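Local atomic coordinates of prolyl oligopeptidase (Galerina marginata, PDB entry 5N4B), a protein that removes the leader from amanitin toxin precursor peptides and macrocyclises the core, cleaving on the C-terminal side of proline as a serine peptidase. Residues 90-96 / 411-416; 148-154 / 206-212. The protein carries 1 engineered substitution. All coordinates share one frame; numbering follows the deposited sequence.

Both contacts join neighbouring blades of the seven-bladed propeller: contact 1 where the first blade meets the last, contact 2 between the second and the third. Contact 2 is nested within the loop that contact 1 closes, and their centres lie about 13 Å apart. They touch directly: Arg411 NH2 probably hydrogen-bonds to Pro153 O at 3.1 Å, and Leu91 CD1 packs 3.4 Å from Phe151 CD1. The bound peptide reaches both, packing on Leu91, Arg411, Cys149 and Phe151. Contact 1 is remote from the charge relay residues, whereas in contact 2 the side chain of Leu148 is about 9 Å from that of His699.

Contact 1: 90-96 / 411-416; sequences LLDDGHW and RQKQTH
One face of the His416 imidazole receives the rim of the Trp96 six-membered ring, with Trp96 CH2 3.4 Å from His416 CE1. The two ring planes are inclined at 41°. Leu90 CB covers one face of the indole, offset toward the rim, while Leu90 CD2 approaches the imidazole at its edge. The third flat group, the Arg411 guanidinium, uses its edge: Arg411 NH1 donates to Leu90 O at 3.0 Å in the plane of both groups, on a carbonyl lone pair. The same nitrogen donates to Asp92 OD1 at 2.8 Å, this time tilted from the guanidinium plane.

Leu90 O is gripped by a second donor, Gln414 NE2, at 2.9 Å, which comes from above the carbonyl plane rather than along a lone pair. The bond is nearly straight at 164°. Both ends of the Gln414 amide are occupied, since one water links Gln414 OE1 to Leu90 N and His416 NE2 and another links Gln414 NE2 to Asp92 OD1; this probably fixes the rotation of the amide.

At the exposed margin, Lys413 NZ forms a salt bridge to the syn lone pair of Asp92 OD2 at 2.7 Å. Beyond CG the lysine chain is fully extended (chi2 to chi4 all near 180°), which carries NZ across to the carboxylate from the opposite direction. Asp92 thus balances two cations, and their field would probably keep it ionised.

Type I turns shape both loops, Leu91 to Gly94 and Arg411 to Gln414. Each links the first and second strands of its blade, so the contact belongs to the non-covalent seam between first and last blades, characteristic of the prolyl oligopeptidase propeller.

Contact 2: 148-154 / 206-212; sequences LCKFSPD and IIWTKDS
Three hydrogen bonds, each with a side chain at one end, connect the segments. Trp208 NE1 donates to Lys150 O at 3.0 Å; the carbonyl oxygen of Lys150 lies near the indole plane, but the donor stands well above the carbonyl plane. In return Lys150 NZ reaches Ile206 O at 2.9 Å, almost in line with the carbonyl bond. Bends at chi2 (75°) and chi4 (-67°) fold the lysine back to that oxygen, and a water joins the same ammonium to Trp208 N. Ser212 OG accepts from Asp154 N at 2.9 Å, while Asp154 OD1 takes a bond from Ser152 OG within its own loop.

A CH-pi contact centres on the indole. Ser152 CB sits over the middle of the six-membered ring of Trp208, 3.5 Å from its centroid and only 5° off the normal.

Apolar packing completes the interface. Pro153 CD presses against Trp208 CB at 3.4 Å, the proline crossing the root of the indole, and back on strand 144-151, Leu148 CD2 meets Ile206 CG1 at 4.2 Å.

Strand 144-151 is an edge strand of the second propeller blade and strand 207-208 one of the third. Trp208 bridges the blades: it touches Phe157 and Ala159 on strand 157-164 and meets Phe215 of strand 214-219 edge-to-face, while Ile207 packs against strand 262-267 of the following blade.

Contact 1: 90-96 / 411-416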
ATOM      1  N   LEU A  90      17.969  12.925 -11.028  1.00  9.66           N
ATOM      2  CA  LEU A  90      18.669  14.010 -11.715  1.00 10.15           C
ATOM      3  C   LEU A  90      17.643  14.780 -12.532  1.00 10.36           C
ATOM      4  O   LEU A  90      16.991  14.204 -13.412  1.00 11.96           O
ATOM      5  CB  LEU A  90      19.724  13.411 -12.665  1.00 10.71           C
ATOM      6  CG  LEU A  90      20.409  14.423 -13.592  1.00 12.32           C
ATOM      7  CD1 LEU A  90      21.132  15.502 -12.849  1.00 12.44           C
ATOM      8  CD2 LEU A  90      21.371  13.674 -14.562  1.00 14.33           C
ATOM      9  N   LEU A  91      17.444  16.052 -12.179  1.00 10.52           N
ATOM     10  CA  LEU A  91      16.558  16.933 -12.929  1.00 12.82           C
ATOM     11  C   LEU A  91      17.325  17.587 -14.068  1.00 11.91           C
ATOM     12  O   LEU A  91      18.569  17.642 -14.071  1.00 13.99           O
ATOM     13  CB  LEU A  91      15.904  17.977 -12.012  1.00 13.20           C
ATOM     14  CG  LEU A  91      15.119  17.385 -10.852  1.00 12.66           C
ATOM     15  CD1 LEU A  91      14.345  18.539 -10.151  1.00 14.42           C
ATOM     16  CD2 LEU A  91      14.163  16.306 -11.316  1.00 14.29           C
ATOM     17  N   ASP A  92      16.563  18.221 -14.955  1.00 14.93           N
ATOM     18  CA  ASP A  92      17.143  18.925 -16.098  1.00 13.63           C
ATOM     19  C   ASP A  92      17.885  20.184 -15.715  1.00 17.38           C
ATOM     20  O   ASP A  92      18.508  20.787 -16.603  1.00 17.21           O
ATOM     21  CB  ASP A  92      16.072  19.196 -17.153  1.00 15.70           C
ATOM     22  CG  ASP A  92      15.692  17.977 -17.944  1.00 19.25           C
ATOM     23  OD1 ASP A  92      15.909  16.804 -17.534  1.00 18.09           O
ATOM     24  OD2 ASP A  92      15.195  18.213 -19.077  1.00 24.10           O
ATOM     25  N   ASP A  93      17.842  20.638 -14.457  1.00 15.15           N
ATOM     26  CA  ASP A  93      18.750  21.684 -13.993  1.00 16.35           C
ATOM     27  C   ASP A  93      20.168  21.215 -13.693  1.00 15.49           C
ATOM     28  O   ASP A  93      21.000  22.051 -13.320  1.00 18.32           O
ATOM     29  CB  ASP A  93      18.150  22.435 -12.789  1.00 17.64           C
ATOM     30  CG  ASP A  93      17.934  21.540 -11.542  1.00 15.47           C
ATOM     31  OD1 ASP A  93      18.294  20.339 -11.571  1.00 15.93           O
ATOM     32  OD2 ASP A  93      17.437  22.105 -10.561  1.00 16.91           O
ATOM     33  N   GLY A  94      20.450  19.918 -13.833  1.00 15.40           N
ATOM     34  CA  GLY A  94      21.733  19.339 -13.555  1.00 14.53           C
ATOM     35  C   GLY A  94      21.916  18.916 -12.124  1.00 15.46           C
ATOM     36  O   GLY A  94      22.977  18.362 -11.798  1.00 14.97           O
ATOM     37  N   HIS A  95      20.939  19.178 -11.250  1.00 14.01           N
ATOM     38  CA  HIS A  95      21.098  18.838  -9.844  1.00 11.37           C
ATOM     39  C   HIS A  95      20.290  17.590  -9.507  1.00 12.38           C
ATOM     40  O   HIS A  95      19.355  17.220 -10.200  1.00 12.18           O
ATOM     41  CB  HIS A  95      20.668  20.037  -8.981  1.00 13.25           C
ATOM     42  CG  HIS A  95      21.642  21.177  -9.040  1.00 13.23           C
ATOM     43  ND1 HIS A  95      22.508  21.469  -8.016  1.00 16.47           N
ATOM     44  CD2 HIS A  95      21.962  22.018 -10.059  1.00 15.73           C
ATOM     45  CE1 HIS A  95      23.270  22.501  -8.366  1.00 16.72           C
ATOM     46  NE2 HIS A  95      22.975  22.837  -9.606  1.00 16.28           N
ATOM     47  N   TRP A  96      20.710  16.960  -8.424  1.00 11.83           N
ATOM     48  CA  TRP A  96      20.138  15.724  -7.940  1.00 10.12           C
ATOM     49  C   TRP A  96      19.323  15.986  -6.681  1.00  9.89           C
ATOM     50  O   TRP A  96      19.742  16.741  -5.792  1.00 11.66           O
ATOM     51  CB  TRP A  96      21.289  14.756  -7.635  1.00 10.94           C
ATOM     52  CG  TRP A  96      22.082  14.311  -8.787  1.00 10.51           C
ATOM     53  CD1 TRP A  96      23.097  14.978  -9.354  1.00 12.29           C
ATOM     54  CD2 TRP A  96      21.942  13.098  -9.489  1.00 10.94           C
ATOM     55  NE1 TRP A  96      23.625  14.236 -10.398  1.00 14.01           N
ATOM     56  CE2 TRP A  96      22.919  13.071 -10.485  1.00 12.29           C
ATOM     57  CE3 TRP A  96      21.070  12.015  -9.388  1.00 11.06           C
ATOM     58  CZ2 TRP A  96      23.064  11.991 -11.353  1.00 12.30           C
ATOM     59  CZ3 TRP A  96      21.211  10.956 -10.276  1.00 11.60           C
ATOM     60  CH2 TRP A  96      22.209  10.951 -11.220  1.00 13.76           C
ATOM     61  N   ARG A 411      14.887   7.922 -15.492  1.00 14.15           N
ATOM     62  CA  ARG A 411      14.313   8.748 -16.546  1.00 14.95           C
ATOM     63  C   ARG A 411      14.883   8.215 -17.847  1.00 14.35           C
ATOM     64  O   ARG A 411      16.102   8.160 -18.020  1.00 15.72           O
ATOM     65  CB  ARG A 411      14.646  10.235 -16.330  1.00 15.09           C
ATOM     66  CG  ARG A 411      14.129  10.757 -14.988  1.00 14.66           C
ATOM     67  CD  ARG A 411      14.464  12.254 -14.811  1.00 16.71           C
ATOM     68  NE  ARG A 411      13.686  13.051 -15.740  1.00 16.29           N
ATOM     69  CZ  ARG A 411      14.022  14.259 -16.141  1.00 16.17           C
ATOM     70  NH1 ARG A 411      15.105  14.852 -15.687  1.00 18.50           N
ATOM     71  NH2 ARG A 411      13.269  14.872 -17.040  1.00 19.95           N
ATOM     72  N   GLN A 412      13.983   7.876 -18.763  1.00 17.61           N
ATOM     73  CA  GLN A 412      14.344   7.201 -20.017  1.00 18.18           C
ATOM     74  C   GLN A 412      15.489   7.862 -20.774  1.00 20.02           C
ATOM     75  O   GLN A 412      16.354   7.184 -21.333  1.00 19.91           O
ATOM     76  CB  GLN A 412      13.117   7.111 -20.925  1.00 22.26           C
ATOM     77  CG  GLN A 412      13.443   6.526 -22.285  1.00 22.24           C
ATOM     78  CD  GLN A 412      12.214   6.507 -23.149  1.00 21.50           C
ATOM     79  OE1 GLN A 412      11.165   5.996 -22.741  1.00 23.91           O
ATOM     80  NE2 GLN A 412      12.334   7.046 -24.362  1.00 27.92           N
ATOM     81  N   LYS A 413      15.502   9.187 -20.859  1.00 18.11           N
ATOM     82  CA  LYS A 413      16.504   9.846 -21.676  1.00 18.52           C
ATOM     83  C   LYS A 413      17.915   9.808 -21.087  1.00 19.64           C
ATOM     84  O   LYS A 413      18.877  10.125 -21.799  1.00 22.84           O
ATOM     85  CB  LYS A 413      16.085  11.284 -21.976  1.00 21.75           C
ATOM     86  CG  LYS A 413      16.192  12.236 -20.786  1.00 21.64           C
ATOM     87  CD  LYS A 413      15.599  13.586 -21.131  1.00 28.52           C
ATOM     88  CE  LYS A 413      15.611  14.521 -19.939  1.00 33.71           C
ATOM     89  NZ  LYS A 413      14.965  15.823 -20.364  1.00 37.28           N
ATOM     90  N   GLN A 414      18.061   9.464 -19.820  1.00 17.22           N
ATOM     91  CA  GLN A 414      19.324   9.544 -19.135  1.00 17.08           C
ATOM     92  C   GLN A 414      20.140   8.278 -19.305  1.00 19.51           C
ATOM     93  O   GLN A 414      19.616   7.216 -19.670  1.00 19.10           O
ATOM     94  CB  GLN A 414      19.082   9.863 -17.643  1.00 17.09           C
ATOM     95  CG  GLN A 414      18.459  11.207 -17.464  1.00 16.90           C
ATOM     96  CD  GLN A 414      18.128  11.558 -16.029  1.00 17.42           C
ATOM     97  OE1 GLN A 414      17.961  10.728 -15.172  1.00 15.66           O
ATOM     98  NE2 GLN A 414      17.968  12.856 -15.795  1.00 16.44           N
ATOM     99  N   THR A 415      21.435   8.390 -19.012  1.00 17.26           N
ATOM    100  CA  THR A 415      22.374   7.302 -19.213  1.00 16.94           C
ATOM    101  C   THR A 415      22.606   6.443 -17.985  1.00 17.62           C
ATOM    102  O   THR A 415      23.603   5.722 -17.939  1.00 20.32           O
ATOM    103  CB  THR A 415      23.721   7.835 -19.672  1.00 22.23           C
ATOM    104  OG1 THR A 415      24.210   8.766 -18.692  1.00 22.09           O
ATOM    105  CG2 THR A 415      23.579   8.509 -21.067  1.00 23.22           C
ATOM    106  N   HIS A 416      21.723   6.513 -16.996  1.00 14.83           N
ATOM    107  CA  HIS A 416      21.816   5.707 -15.777  1.00 14.19           C
ATOM    108  C   HIS A 416      20.407   5.295 -15.377  1.00 13.31           C
ATOM    109  O   HIS A 416      19.411   5.845 -15.805  1.00 14.64           O
ATOM    110  CB  HIS A 416      22.480   6.472 -14.607  1.00 16.38           C
ATOM    111  CG  HIS A 416      21.662   7.597 -14.110  1.00 15.29           C
ATOM    112  ND1 HIS A 416      21.725   8.870 -14.655  1.00 17.98           N
ATOM    113  CD2 HIS A 416      20.688   7.631 -13.175  1.00 17.20           C
ATOM    114  CE1 HIS A 416      20.829   9.628 -14.049  1.00 16.81           C
ATOM    115  NE2 HIS A 416      20.183   8.900 -13.158  1.00 17.68           N
TER
HETATM  116  O   HOH W   1      17.681  10.372 -12.407  1.00 10.06           O
HETATM  117  O   HOH W   2      18.520  15.081 -17.636  1.00 13.85           O

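Contact 2: 148-154 / 206-212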
ATOM      1  N   LEU A 148       1.975  13.337  -2.203  1.00  9.90           N
ATOM      2  CA  LEU A 148       2.479  12.978  -3.518  1.00 11.21           C
ATOM      3  C   LEU A 148       3.197  14.204  -4.079  1.00  9.46           C
ATOM      4  O   LEU A 148       2.807  15.328  -3.784  1.00 11.50           O
ATOM      5  CB  LEU A 148       1.299  12.614  -4.469  1.00 12.86           C
ATOM      6  CG  LEU A 148       1.635  11.933  -5.749  1.00 19.86           C
ATOM      7  CD1 LEU A 148       2.177  10.565  -5.419  1.00 20.36           C
ATOM      8  CD2 LEU A 148       0.363  11.782  -6.587  1.00 27.14           C
ATOM      9  N   CYS A 149       4.196  13.988  -4.931  1.00  9.59           N
ATOM     10  CA  CYS A 149       4.856  15.091  -5.605  1.00  9.33           C
ATOM     11  C   CYS A 149       5.436  14.668  -6.937  1.00 10.14           C
ATOM     12  O   CYS A 149       5.665  13.474  -7.210  1.00 11.25           O
ATOM     13  CB  CYS A 149       5.899  15.769  -4.716  1.00 10.47           C
ATOM     14  SG  CYS A 149       7.332  14.749  -4.359  1.00 13.25           S
ATOM     15  N   LYS A 150       5.705  15.676  -7.769  1.00  9.92           N
ATOM     16  CA  LYS A 150       6.214  15.421  -9.123  1.00 10.03           C
ATOM     17  C   LYS A 150       6.861  16.686  -9.661  1.00 10.37           C
ATOM     18  O   LYS A 150       6.189  17.718  -9.807  1.00 10.02           O
ATOM     19  CB  LYS A 150       5.070  14.964 -10.057  1.00 10.30           C
ATOM     20  CG  LYS A 150       5.552  14.284 -11.338  1.00 12.30           C
ATOM     21  CD  LYS A 150       6.030  12.852 -10.990  1.00 17.60           C
ATOM     22  CE  LYS A 150       6.172  11.927 -12.105  1.00 24.61           C
ATOM     23  NZ  LYS A 150       4.845  11.583 -12.740  1.00 20.91           N
ATOM     24  N   PHE A 151       8.143  16.596 -10.013  1.00  9.50           N
ATOM     25  CA  PHE A 151       8.833  17.669 -10.721  1.00  9.80           C
ATOM     26  C   PHE A 151       8.440  17.658 -12.192  1.00 10.21           C
ATOM     27  O   PHE A 151       8.234  16.610 -12.807  1.00 11.02           O
ATOM     28  CB  PHE A 151      10.336  17.465 -10.647  1.00 10.91           C
ATOM     29  CG  PHE A 151      10.951  17.795  -9.315  1.00 10.46           C
ATOM     30  CD1 PHE A 151      11.216  19.091  -8.920  1.00 12.33           C
ATOM     31  CD2 PHE A 151      11.307  16.760  -8.477  1.00 10.55           C
ATOM     32  CE1 PHE A 151      11.831  19.364  -7.706  1.00 14.63           C
ATOM     33  CE2 PHE A 151      11.958  17.065  -7.261  1.00 13.19           C
ATOM     34  CZ  PHE A 151      12.185  18.369  -6.899  1.00 15.07           C
ATOM     35  N   SER A 152       8.434  18.850 -12.784  1.00 11.81           N
ATOM     36  CA  SER A 152       8.228  18.966 -14.215  1.00 12.43           C
ATOM     37  C   SER A 152       9.430  18.401 -14.977  1.00 12.82           C
ATOM     38  O   SER A 152      10.558  18.369 -14.464  1.00 12.21           O
ATOM     39  CB  SER A 152       7.984  20.405 -14.623  1.00 12.61           C
ATOM     40  OG  SER A 152       9.066  21.240 -14.265  1.00 14.06           O
ATOM     41  N   PRO A 153       9.198  17.961 -16.218  1.00 12.36           N
ATOM     42  CA  PRO A 153      10.277  17.376 -17.008  1.00 14.89           C
ATOM     43  C   PRO A 153      11.438  18.318 -17.204  1.00 14.64           C
ATOM     44  O   PRO A 153      12.589  17.892 -17.238  1.00 14.77           O
ATOM     45  CB  PRO A 153       9.567  17.023 -18.326  1.00 14.67           C
ATOM     46  CG  PRO A 153       8.183  16.898 -18.014  1.00 17.19           C
ATOM     47  CD  PRO A 153       7.882  17.769 -16.843  1.00 15.04           C
ATOM     48  N   ASP A 154      11.187  19.629 -17.309  1.00 14.40           N
ATOM     49  CA  ASP A 154      12.258  20.606 -17.493  1.00 14.86           C
ATOM     50  C   ASP A 154      12.945  20.989 -16.200  1.00 15.08           C
ATOM     51  O   ASP A 154      13.885  21.796 -16.247  1.00 18.51           O
ATOM     52  CB  ASP A 154      11.743  21.820 -18.262  1.00 15.26           C
ATOM     53  CG  ASP A 154      10.758  22.683 -17.515  1.00 17.91           C
ATOM     54  OD1 ASP A 154      10.491  22.409 -16.351  1.00 16.94           O
ATOM     55  OD2 ASP A 154      10.282  23.703 -18.117  1.00 21.06           O
ATOM     56  N   ILE A 206       0.165  12.526 -10.548  1.00 13.02           N
ATOM     57  CA  ILE A 206       0.342  13.813 -11.217  1.00 12.57           C
ATOM     58  C   ILE A 206       1.218  13.559 -12.431  1.00 11.91           C
ATOM     59  O   ILE A 206       2.361  13.097 -12.282  1.00 12.12           O
ATOM     60  CB  ILE A 206       1.006  14.829 -10.280  1.00 12.90           C
ATOM     61  CG1 ILE A 206       0.114  15.136  -9.072  1.00 12.73           C
ATOM     62  CG2 ILE A 206       1.406  16.086 -11.011  1.00 14.20           C
ATOM     63  CD1 ILE A 206       0.746  15.897  -8.008  1.00 18.41           C
ATOM     64  N   ILE A 207       0.712  13.913 -13.634  1.00 10.70           N
ATOM     65  CA  ILE A 207       1.379  13.584 -14.899  1.00 12.37           C
ATOM     66  C   ILE A 207       1.632  14.863 -15.689  1.00 12.58           C
ATOM     67  O   ILE A 207       0.725  15.425 -16.295  1.00 12.31           O
ATOM     68  CB  ILE A 207       0.554  12.585 -15.705  1.00 12.12           C
ATOM     69  CG1 ILE A 207       0.395  11.282 -14.926  1.00 12.75           C
ATOM     70  CG2 ILE A 207       1.191  12.314 -17.059  1.00 16.39           C
ATOM     71  CD1 ILE A 207       1.647  10.483 -14.754  1.00 13.39           C
ATOM     72  N   TRP A 208       2.872  15.325 -15.714  1.00 11.68           N
ATOM     73  CA  TRP A 208       3.212  16.487 -16.507  1.00 11.40           C
ATOM     74  C   TRP A 208       3.202  16.170 -17.987  1.00 13.76           C
ATOM     75  O   TRP A 208       3.596  15.084 -18.419  1.00 13.42           O
ATOM     76  CB  TRP A 208       4.615  16.965 -16.165  1.00 11.36           C
ATOM     77  CG  TRP A 208       4.745  17.666 -14.803  1.00 12.37           C
ATOM     78  CD1 TRP A 208       4.996  17.074 -13.584  1.00 12.51           C
ATOM     79  CD2 TRP A 208       4.642  19.074 -14.549  1.00 12.76           C
ATOM     80  NE1 TRP A 208       5.031  18.024 -12.592  1.00 11.37           N
ATOM     81  CE2 TRP A 208       4.817  19.254 -13.151  1.00 12.48           C
ATOM     82  CE3 TRP A 208       4.410  20.203 -15.345  1.00 11.83           C
ATOM     83  CZ2 TRP A 208       4.798  20.493 -12.554  1.00 12.35           C
ATOM     84  CZ3 TRP A 208       4.368  21.452 -14.733  1.00 15.15           C
ATOM     85  CH2 TRP A 208       4.560  21.593 -13.366  1.00 14.83           C
ATOM     86  N   THR A 209       2.793  17.161 -18.778  1.00 12.78           N
ATOM     87  CA  THR A 209       3.091  17.117 -20.188  1.00 13.57           C
ATOM     88  C   THR A 209       4.578  17.408 -20.402  1.00 13.37           C
ATOM     89  O   THR A 209       5.240  18.075 -19.583  1.00 14.42           O
ATOM     90  CB  THR A 209       2.188  18.068 -20.966  1.00 15.16           C
ATOM     91  OG1 THR A 209       2.209  19.371 -20.371  1.00 17.26           O
ATOM     92  CG2 THR A 209       0.752  17.542 -21.009  1.00 19.16           C
ATOM     93  N   LYS A 210       5.120  16.853 -21.489  1.00 15.17           N
ATOM     94  CA  LYS A 210       6.552  16.893 -21.717  1.00 16.31           C
ATOM     95  C   LYS A 210       7.056  18.269 -22.130  1.00 19.04           C
ATOM     96  O   LYS A 210       8.275  18.498 -22.126  1.00 19.30           O
ATOM     97  CB  LYS A 210       6.983  15.804 -22.694  1.00 17.95           C
ATOM     98  CG  LYS A 210       7.391  14.488 -22.091  1.00 25.60           C
ATOM     99  CD  LYS A 210       6.509  14.011 -20.979  1.00 20.37           C
ATOM    100  CE  LYS A 210       7.006  12.616 -20.497  1.00 22.01           C
ATOM    101  NZ  LYS A 210       6.209  12.030 -19.366  1.00 21.02           N
ATOM    102  N   ASP A 211       6.145  19.189 -22.433  1.00 16.71           N
ATOM    103  CA  ASP A 211       6.465  20.592 -22.615  1.00 16.87           C
ATOM    104  C   ASP A 211       6.551  21.378 -21.304  1.00 17.97           C
ATOM    105  O   ASP A 211       6.812  22.584 -21.333  1.00 20.07           O
ATOM    106  CB  ASP A 211       5.437  21.212 -23.575  1.00 20.07           C
ATOM    107  CG  ASP A 211       3.991  21.094 -23.051  1.00 24.33           C
ATOM    108  OD1 ASP A 211       3.820  20.835 -21.841  1.00 20.52           O
ATOM    109  OD2 ASP A 211       3.020  21.183 -23.869  1.00 28.35           O
ATOM    110  N   SER A 212       6.293  20.714 -20.171  1.00 15.74           N
ATOM    111  CA  SER A 212       6.342  21.305 -18.834  1.00 16.89           C
ATOM    112  C   SER A 212       5.375  22.453 -18.631  1.00 18.21           C
ATOM    113  O   SER A 212       5.517  23.230 -17.672  1.00 18.38           O
ATOM    114  CB  SER A 212       7.750  21.738 -18.451  1.00 16.07           C
ATOM    115  OG  SER A 212       8.657  20.636 -18.382  1.00 16.50           O
TER
HETATM  116  O   HOH W   3       5.039  13.576 -14.796  1.00 10.33           O
HETATM  117  O   HOH W   4       8.238  25.021 -17.599  1.00 28.02           O